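Farnesyltransferase, putative (Trypanosoma cruzi, PDB 3WCA) probably catalyses the magnesium-dependent condensation of two farnesyl diphosphate molecules into squalene, the committed step toward sterols. Local coordinates at residues 53-64 and 168-179. The protein carries 1 engineered substitution. Sequence-based numbering, arbitrary orientation.
Sequences MRDAVCIFYLVL and VGHGLTLLYVSS. With FPS (S-[(2E,6E)-3,7,11-trimethyldodeca-2,6,10-trienyl] trihydrogen thiodiphosphate), chain E.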
ATOM      1  N   MET A  53     -17.521 -10.551   3.090  1.00 45.18           N
ATOM      2  CA  MET A  53     -16.657  -9.381   3.036  1.00 43.11           C
ATOM      3  C   MET A  53     -15.485  -9.714   2.125  1.00 40.88           C
ATOM      4  O   MET A  53     -15.031  -8.885   1.339  1.00 40.98           O
ATOM      5  CB  MET A  53     -16.139  -9.070   4.446  1.00 46.35           C
ATOM      6  CG  MET A  53     -15.111  -7.955   4.538  1.00 47.72           C
ATOM      7  SD  MET A  53     -15.860  -6.336   4.410  1.00 56.55           S
ATOM      8  CE  MET A  53     -16.066  -5.943   6.150  1.00 51.90           C
ATOM      9  N   ARG A  54     -15.018 -10.951   2.229  1.00 37.40           N
ATOM     10  CA  ARG A  54     -13.878 -11.417   1.469  1.00 35.37           C
ATOM     11  C   ARG A  54     -14.087 -11.364  -0.031  1.00 35.62           C
ATOM     12  O   ARG A  54     -13.169 -11.008  -0.778  1.00 33.13           O
ATOM     13  CB  ARG A  54     -13.516 -12.837   1.904  1.00 33.18           C
ATOM     14  CG  ARG A  54     -12.093 -13.216   1.591  1.00 35.17           C
ATOM     15  CD  ARG A  54     -11.644 -14.363   2.465  1.00 38.25           C
ATOM     16  NE  ARG A  54     -12.163 -15.636   2.000  1.00 41.63           N
ATOM     17  CZ  ARG A  54     -12.473 -16.655   2.796  1.00 41.81           C
ATOM     18  NH1 ARG A  54     -12.324 -16.557   4.107  1.00 39.94           N
ATOM     19  NH2 ARG A  54     -12.936 -17.777   2.269  1.00 44.27           N
ATOM     20  N   ASP A  55     -15.288 -11.729  -0.475  1.00 36.65           N
ATOM     21  CA  ASP A  55     -15.598 -11.706  -1.899  1.00 36.45           C
ATOM     22  C   ASP A  55     -15.559 -10.270  -2.389  1.00 36.21           C
ATOM     23  O   ASP A  55     -14.984  -9.982  -3.430  1.00 36.25           O
ATOM     24  CB  ASP A  55     -16.992 -12.288  -2.182  1.00 35.73           C
ATOM     25  CG  ASP A  55     -17.086 -13.772  -1.871  1.00 37.48           C
ATOM     26  OD1 ASP A  55     -16.101 -14.500  -2.113  1.00 33.57           O
ATOM     27  OD2 ASP A  55     -18.159 -14.210  -1.398  1.00 39.23           O
ATOM     28  N   ALA A  56     -16.179  -9.372  -1.630  1.00 36.64           N
ATOM     29  CA  ALA A  56     -16.222  -7.965  -2.001  1.00 35.87           C
ATOM     30  C   ALA A  56     -14.809  -7.371  -2.062  1.00 35.69           C
ATOM     31  O   ALA A  56     -14.458  -6.667  -3.013  1.00 35.35           O
ATOM     32  CB  ALA A  56     -17.071  -7.200  -1.008  1.00 33.13           C
ATOM     33  N   VAL A  57     -14.004  -7.653  -1.042  1.00 32.87           N
ATOM     34  CA  VAL A  57     -12.639  -7.145  -0.998  1.00 29.16           C
ATOM     35  C   VAL A  57     -11.781  -7.778  -2.097  1.00 29.19           C
ATOM     36  O   VAL A  57     -10.948  -7.102  -2.706  1.00 28.43           O
ATOM     37  CB  VAL A  57     -12.012  -7.382   0.388  1.00 26.67           C
ATOM     38  CG1 VAL A  57     -10.513  -7.162   0.344  1.00 26.90           C
ATOM     39  CG2 VAL A  57     -12.638  -6.435   1.385  1.00 25.16           C
ATOM     40  N   CYS A  58     -11.988  -9.062  -2.372  1.00 28.57           N
ATOM     41  CA  CYS A  58     -11.214  -9.712  -3.425  1.00 30.19           C
ATOM     42  C   CYS A  58     -11.482  -9.106  -4.806  1.00 31.14           C
ATOM     43  O   CYS A  58     -10.561  -8.921  -5.607  1.00 31.10           O
ATOM     44  CB  CYS A  58     -11.517 -11.202  -3.479  1.00 26.44           C
ATOM     45  SG  CYS A  58     -10.799 -11.981  -4.916  1.00 32.17           S
ATOM     46  N   ILE A  59     -12.749  -8.815  -5.084  1.00 32.10           N
ATOM     47  CA  ILE A  59     -13.135  -8.228  -6.363  1.00 33.64           C
ATOM     48  C   ILE A  59     -12.641  -6.786  -6.446  1.00 32.58           C
ATOM     49  O   ILE A  59     -12.220  -6.321  -7.506  1.00 33.99           O
ATOM     50  CB  ILE A  59     -14.668  -8.248  -6.537  1.00 33.42           C
ATOM     51  CG1 ILE A  59     -15.167  -9.685  -6.467  1.00 34.70           C
ATOM     52  CG2 ILE A  59     -15.059  -7.600  -7.868  1.00 33.01           C
ATOM     53  CD1 ILE A  59     -14.391 -10.632  -7.373  1.00 39.43           C
ATOM     54  N   PHE A  60     -12.727  -6.089  -5.316  1.00 30.99           N
ATOM     55  CA  PHE A  60     -12.278  -4.712  -5.189  1.00 31.50           C
ATOM     56  C   PHE A  60     -10.798  -4.630  -5.562  1.00 34.78           C
ATOM     57  O   PHE A  60     -10.377  -3.765  -6.340  1.00 36.44           O
ATOM     58  CB  PHE A  60     -12.476  -4.261  -3.742  1.00 30.28           C
ATOM     59  CG  PHE A  60     -11.931  -2.897  -3.440  1.00 30.03           C
ATOM     60  CD1 PHE A  60     -12.090  -1.848  -4.349  1.00 29.92           C
ATOM     61  CD2 PHE A  60     -11.355  -2.629  -2.194  1.00 29.74           C
ATOM     62  CE1 PHE A  60     -11.692  -0.544  -4.016  1.00 29.21           C
ATOM     63  CE2 PHE A  60     -10.956  -1.336  -1.851  1.00 28.46           C
ATOM     64  CZ  PHE A  60     -11.131  -0.283  -2.768  1.00 27.60           C
ATOM     65  N   TYR A  61     -10.019  -5.549  -4.998  1.00 34.07           N
ATOM     66  CA  TYR A  61      -8.590  -5.618  -5.245  1.00 33.72           C
ATOM     67  C   TYR A  61      -8.260  -5.915  -6.701  1.00 31.98           C
ATOM     68  O   TYR A  61      -7.323  -5.346  -7.251  1.00 31.90           O
ATOM     69  CB  TYR A  61      -7.953  -6.689  -4.356  1.00 37.90           C
ATOM     70  CG  TYR A  61      -6.508  -6.975  -4.694  1.00 42.46           C
ATOM     71  CD1 TYR A  61      -5.470  -6.266  -4.089  1.00 42.94           C
ATOM     72  CD2 TYR A  61      -6.183  -7.928  -5.660  1.00 45.45           C
ATOM     73  CE1 TYR A  61      -4.137  -6.497  -4.441  1.00 46.10           C
ATOM     74  CE2 TYR A  61      -4.860  -8.165  -6.024  1.00 48.86           C
ATOM     75  CZ  TYR A  61      -3.842  -7.448  -5.415  1.00 49.41           C
ATOM     76  OH  TYR A  61      -2.541  -7.676  -5.812  1.00 48.07           O
ATOM     77  N   LEU A  62      -9.008  -6.808  -7.331  1.00 30.60           N
ATOM     78  CA  LEU A  62      -8.712  -7.143  -8.717  1.00 31.68           C
ATOM     79  C   LEU A  62      -9.040  -5.990  -9.666  1.00 32.90           C
ATOM     80  O   LEU A  62      -8.335  -5.762 -10.651  1.00 34.33           O
ATOM     81  CB  LEU A  62      -9.449  -8.415  -9.120  1.00 31.13           C
ATOM     82  CG  LEU A  62      -8.925  -9.688  -8.432  1.00 31.40           C
ATOM     83  CD1 LEU A  62      -9.828 -10.881  -8.772  1.00 31.25           C
ATOM     84  CD2 LEU A  62      -7.495  -9.961  -8.890  1.00 28.41           C
ATOM     85  N   VAL A  63     -10.103  -5.254  -9.368  1.00 32.88           N
ATOM     86  CA  VAL A  63     -10.461  -4.113 -10.194  1.00 33.39           C
ATOM     87  C   VAL A  63      -9.288  -3.123 -10.188  1.00 34.30           C
ATOM     88  O   VAL A  63      -8.809  -2.716 -11.247  1.00 33.14           O
ATOM     89  CB  VAL A  63     -11.733  -3.408  -9.658  1.00 33.54           C
ATOM     90  CG1 VAL A  63     -11.885  -2.037 -10.301  1.00 35.45           C
ATOM     91  CG2 VAL A  63     -12.959  -4.263  -9.951  1.00 30.20           C
ATOM     92  N   LEU A  64      -8.817  -2.764  -8.993  1.00 33.01           N
ATOM     93  CA  LEU A  64      -7.714  -1.819  -8.850  1.00 33.49           C
ATOM     94  C   LEU A  64      -6.434  -2.391  -9.439  1.00 35.22           C
ATOM     95  O   LEU A  64      -5.593  -1.661  -9.978  1.00 34.02           O
ATOM     96  CB  LEU A  64      -7.492  -1.469  -7.371  1.00 30.25           C
ATOM     97  CG  LEU A  64      -8.687  -0.869  -6.622  1.00 30.22           C
ATOM     98  CD1 LEU A  64      -8.227  -0.365  -5.257  1.00 28.81           C
ATOM     99  CD2 LEU A  64      -9.291   0.286  -7.434  1.00 28.00           C
ATOM    100  N   VAL A 168      -7.543   3.004  -1.168  1.00 29.87           N
ATOM    101  CA  VAL A 168      -7.858   1.608  -0.890  1.00 29.24           C
ATOM    102  C   VAL A 168      -8.295   1.633   0.567  1.00 28.32           C
ATOM    103  O   VAL A 168      -9.236   0.953   0.960  1.00 28.32           O
ATOM    104  CB  VAL A 168      -6.617   0.701  -1.045  1.00 31.31           C
ATOM    105  CG1 VAL A 168      -6.989  -0.739  -0.756  1.00 31.41           C
ATOM    106  CG2 VAL A 168      -6.049   0.826  -2.460  1.00 29.04           C
ATOM    107  N   GLY A 169      -7.617   2.459   1.358  1.00 28.44           N
ATOM    108  CA  GLY A 169      -7.954   2.589   2.763  1.00 27.50           C
ATOM    109  C   GLY A 169      -9.370   3.119   2.929  1.00 31.37           C
ATOM    110  O   GLY A 169     -10.113   2.661   3.807  1.00 30.38           O
ATOM    111  N   HIS A 170      -9.739   4.099   2.100  1.00 30.31           N
ATOM    112  CA  HIS A 170     -11.084   4.670   2.145  1.00 30.85           C
ATOM    113  C   HIS A 170     -12.072   3.567   1.773  1.00 30.93           C
ATOM    114  O   HIS A 170     -12.996   3.272   2.526  1.00 29.89           O
ATOM    115  CB  HIS A 170     -11.229   5.835   1.150  1.00 30.54           C
ATOM    116  CG  HIS A 170     -10.563   7.105   1.588  1.00 31.83           C
ATOM    117  ND1 HIS A 170     -10.957   8.345   1.132  1.00 35.27           N
ATOM    118  CD2 HIS A 170      -9.543   7.331   2.449  1.00 33.33           C
ATOM    119  CE1 HIS A 170     -10.214   9.281   1.696  1.00 35.04           C
ATOM    120  NE2 HIS A 170      -9.346   8.692   2.500  1.00 37.78           N
ATOM    121  N   GLY A 171     -11.850   2.970   0.606  1.00 31.00           N
ATOM    122  CA  GLY A 171     -12.701   1.900   0.111  1.00 32.55           C
ATOM    123  C   GLY A 171     -12.947   0.800   1.128  1.00 32.83           C
ATOM    124  O   GLY A 171     -14.100   0.475   1.416  1.00 32.02           O
ATOM    125  N   LEU A 172     -11.871   0.225   1.667  1.00 31.65           N
ATOM    126  CA  LEU A 172     -11.995  -0.832   2.666  1.00 31.76           C
ATOM    127  C   LEU A 172     -12.834  -0.344   3.837  1.00 30.57           C
ATOM    128  O   LEU A 172     -13.746  -1.028   4.271  1.00 30.52           O
ATOM    129  CB  LEU A 172     -10.616  -1.287   3.175  1.00 28.19           C
ATOM    130  CG  LEU A 172      -9.754  -2.079   2.186  1.00 30.78           C
ATOM    131  CD1 LEU A 172      -8.412  -2.434   2.822  1.00 29.10           C
ATOM    132  CD2 LEU A 172     -10.492  -3.336   1.761  1.00 30.25           C
ATOM    133  N   THR A 173     -12.515   0.839   4.350  1.00 32.41           N
ATOM    134  CA  THR A 173     -13.255   1.396   5.472  1.00 32.86           C
ATOM    135  C   THR A 173     -14.753   1.488   5.132  1.00 35.63           C
ATOM    136  O   THR A 173     -15.604   1.213   5.981  1.00 36.99           O
ATOM    137  CB  THR A 173     -12.707   2.792   5.853  1.00 35.02           C
ATOM    138  OG1 THR A 173     -11.323   2.682   6.220  1.00 34.79           O
ATOM    139  CG2 THR A 173     -13.483   3.376   7.034  1.00 35.70           C
ATOM    140  N   LEU A 174     -15.079   1.851   3.890  1.00 34.95           N
ATOM    141  CA  LEU A 174     -16.480   1.947   3.483  1.00 35.96           C
ATOM    142  C   LEU A 174     -17.090   0.554   3.299  1.00 35.02           C
ATOM    143  O   LEU A 174     -18.295   0.377   3.456  1.00 36.08           O
ATOM    144  CB  LEU A 174     -16.620   2.759   2.194  1.00 33.81           C
ATOM    145  CG  LEU A 174     -16.284   4.253   2.282  1.00 37.18           C
ATOM    146  CD1 LEU A 174     -16.280   4.843   0.870  1.00 35.73           C
ATOM    147  CD2 LEU A 174     -17.288   4.983   3.180  1.00 34.37           C
ATOM    148  N   LEU A 175     -16.271  -0.432   2.951  1.00 32.88           N
ATOM    149  CA  LEU A 175     -16.788  -1.783   2.813  1.00 34.77           C
ATOM    150  C   LEU A 175     -17.050  -2.358   4.207  1.00 35.42           C
ATOM    151  O   LEU A 175     -17.981  -3.132   4.383  1.00 36.21           O
ATOM    152  CB  LEU A 175     -15.810  -2.694   2.065  1.00 31.66           C
ATOM    153  CG  LEU A 175     -15.675  -2.529   0.558  1.00 33.32           C
ATOM    154  CD1 LEU A 175     -14.697  -3.571   0.049  1.00 30.57           C
ATOM    155  CD2 LEU A 175     -17.026  -2.702  -0.128  1.00 31.59           C
ATOM    156  N   TYR A 176     -16.234  -1.982   5.192  1.00 36.21           N
ATOM    157  CA  TYR A 176     -16.415  -2.478   6.560  1.00 37.58           C
ATOM    158  C   TYR A 176     -17.737  -1.977   7.142  1.00 39.10           C
ATOM    159  O   TYR A 176     -18.472  -2.728   7.790  1.00 38.27           O
ATOM    160  CB  TYR A 176     -15.286  -2.014   7.502  1.00 34.67           C
ATOM    161  CG  TYR A 176     -13.863  -2.429   7.150  1.00 32.80           C
ATOM    162  CD1 TYR A 176     -13.597  -3.466   6.262  1.00 33.98           C
ATOM    163  CD2 TYR A 176     -12.776  -1.775   7.736  1.00 34.09           C
ATOM    164  CE1 TYR A 176     -12.271  -3.841   5.958  1.00 31.52           C
ATOM    165  CE2 TYR A 176     -11.464  -2.140   7.447  1.00 30.53           C
ATOM    166  CZ  TYR A 176     -11.214  -3.164   6.562  1.00 30.80           C
ATOM    167  OH  TYR A 176      -9.903  -3.501   6.283  1.00 29.54           O
ATOM    168  N   VAL A 177     -18.016  -0.696   6.939  1.00 41.42           N
ATOM    169  CA  VAL A 177     -19.245  -0.095   7.447  1.00 42.83           C
ATOM    170  C   VAL A 177     -20.460  -0.681   6.733  1.00 44.33           C
ATOM    171  O   VAL A 177     -21.413  -1.136   7.361  1.00 43.83           O
ATOM    172  CB  VAL A 177     -19.232   1.430   7.248  1.00 42.24           C
ATOM    173  CG1 VAL A 177     -20.578   2.029   7.657  1.00 42.09           C
ATOM    174  CG2 VAL A 177     -18.121   2.037   8.076  1.00 41.67           C
ATOM    175  N   SER A 178     -20.407  -0.674   5.410  1.00 44.72           N
ATOM    176  CA  SER A 178     -21.490  -1.193   4.599  1.00 45.85           C
ATOM    177  C   SER A 178     -21.860  -2.628   4.973  1.00 45.86           C
ATOM    178  O   SER A 178     -23.017  -3.031   4.848  1.00 45.90           O
ATOM    179  CB  SER A 178     -21.096  -1.123   3.126  1.00 46.11           C
ATOM    180  OG  SER A 178     -22.131  -1.618   2.302  1.00 53.27           O
ATOM    181  N   SER A 179     -20.875  -3.394   5.432  1.00 43.81           N
ATOM    182  CA  SER A 179     -21.088  -4.787   5.801  1.00 42.04           C
ATOM    183  C   SER A 179     -21.795  -4.936   7.139  1.00 42.83           C
ATOM    184  O   SER A 179     -22.409  -5.970   7.411  1.00 44.56           O
ATOM    185  CB  SER A 179     -19.749  -5.513   5.898  1.00 42.53           C
ATOM    186  OG  SER A 179     -19.088  -5.172   7.110  1.00 38.43           O
TER
HETATM  187  C1  FPS E 501       0.939  -3.311  -3.289  1.00 89.25           C
HETATM  188  S1  FPS E 501       0.164  -4.864  -3.955  1.00 95.67           S
HETATM  189  C2  FPS E 501      -0.164  -2.379  -2.701  1.00 83.44           C
HETATM  190  C3  FPS E 501      -0.142  -1.543  -1.589  1.00 77.80           C
HETATM  191  C4  FPS E 501       1.050  -1.358  -0.677  1.00 78.08           C
HETATM  192  C5  FPS E 501      -1.411  -0.785  -1.274  1.00 71.09           C
HETATM  193  C6  FPS E 501      -2.600  -1.583  -0.655  1.00 61.80           C
HETATM  194  C7  FPS E 501      -3.224  -0.690   0.396  1.00 51.52           C
HETATM  195  C8  FPS E 501      -4.034  -1.063   1.398  1.00 45.16           C
HETATM  196  C10 FPS E 501      -4.536   0.065   2.321  1.00 40.53           C
HETATM  197  C9  FPS E 501      -4.469  -2.512   1.650  1.00 44.63           C
HETATM  198  C11 FPS E 501      -4.815  -0.420   3.725  1.00 33.29           C
HETATM  199  C12 FPS E 501      -5.742   0.554   4.404  1.00 28.65           C
HETATM  200  C13 FPS E 501      -6.677   0.236   5.327  1.00 27.54           C
HETATM  201  C14 FPS E 501      -6.936  -1.193   5.823  1.00 28.51           C
HETATM  202  C15 FPS E 501      -7.516   1.372   5.905  1.00 26.00           C
HETATM  203  PA  FPS E 501       0.405  -6.417  -2.607  1.00 96.16           P
HETATM  204  O1A FPS E 501      -0.109  -5.982  -1.205  1.00 95.67           O
HETATM  205  O2A FPS E 501      -0.406  -7.581  -3.119  1.00 94.91           O
HETATM  206  O3A FPS E 501       1.918  -7.137  -2.591  1.00 98.30           O
HETATM  207  PB  FPS E 501       3.516  -6.585  -2.489  1.00100.21           P
HETATM  208  O1B FPS E 501       4.340  -7.442  -1.483  1.00 98.75           O
HETATM  209  O2B FPS E 501       4.200  -6.752  -3.894  1.00 99.98           O
HETATM  210  O3B FPS E 501       3.544  -5.104  -1.924  1.00100.45           O
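Two helices of the all-helical squalene/phytoene synthase fold, 51-72 and 154-179, pack antiparallel here in knobs-into-holes fashion and help wall the pocket of the farnesyl thiodiphosphate. Their segments, 53-64 and 168-179, run at 157° with axes 10.8 Å apart. F60 is the knob on one side: its side chain drops among V168, G171, L172 and L175. CG stands anti to the backbone N (chi1 175°), which carries the ring across to the other helix, and its far end, CZ, lies 3.9 Å from G171 CA. V168 O meets the edge of the same ring near its plane. The reciprocal knob is L175, seated among M53, A56, V57 and F60; its CD1 touches V57 CG2 at 3.8 Å.

Next to it, V57 CG2 also meets L172 CD2, the two side chains crossing at about a right angle. L172 splits its branches: CD2 faces V57, CD1 lies 3.6 Å from FPS C14. V168 divides likewise: CG2 touches L64 CD1 as the two side chains pass in opposite directions, while CG1 rests 3.7 Å from FPS C8. G169, lacking a side chain, brings its CA within 3.4 Å of FPS C15.

At the other end M53 bends at chi2 and chi3, laying CE 3.5 Å from Y176 CD1 and close to S179 OG; its sulfur sits at the ring's edge, a Met-aromatic contact. From helix 274-294, V276 packs on M53 and Y176, F279 on L172 and Y176.

No hydrogen bond links the segments, so shape and apolar contact join them. V168 and L172 serve both helix 51-72 and the prenyl chain, and Y176 meets M53 at its ring and the ligand at its OH. L64 lies one turn before D68, a magnesium ligand, so the packing runs up to the metal-binding end of helix 51-72.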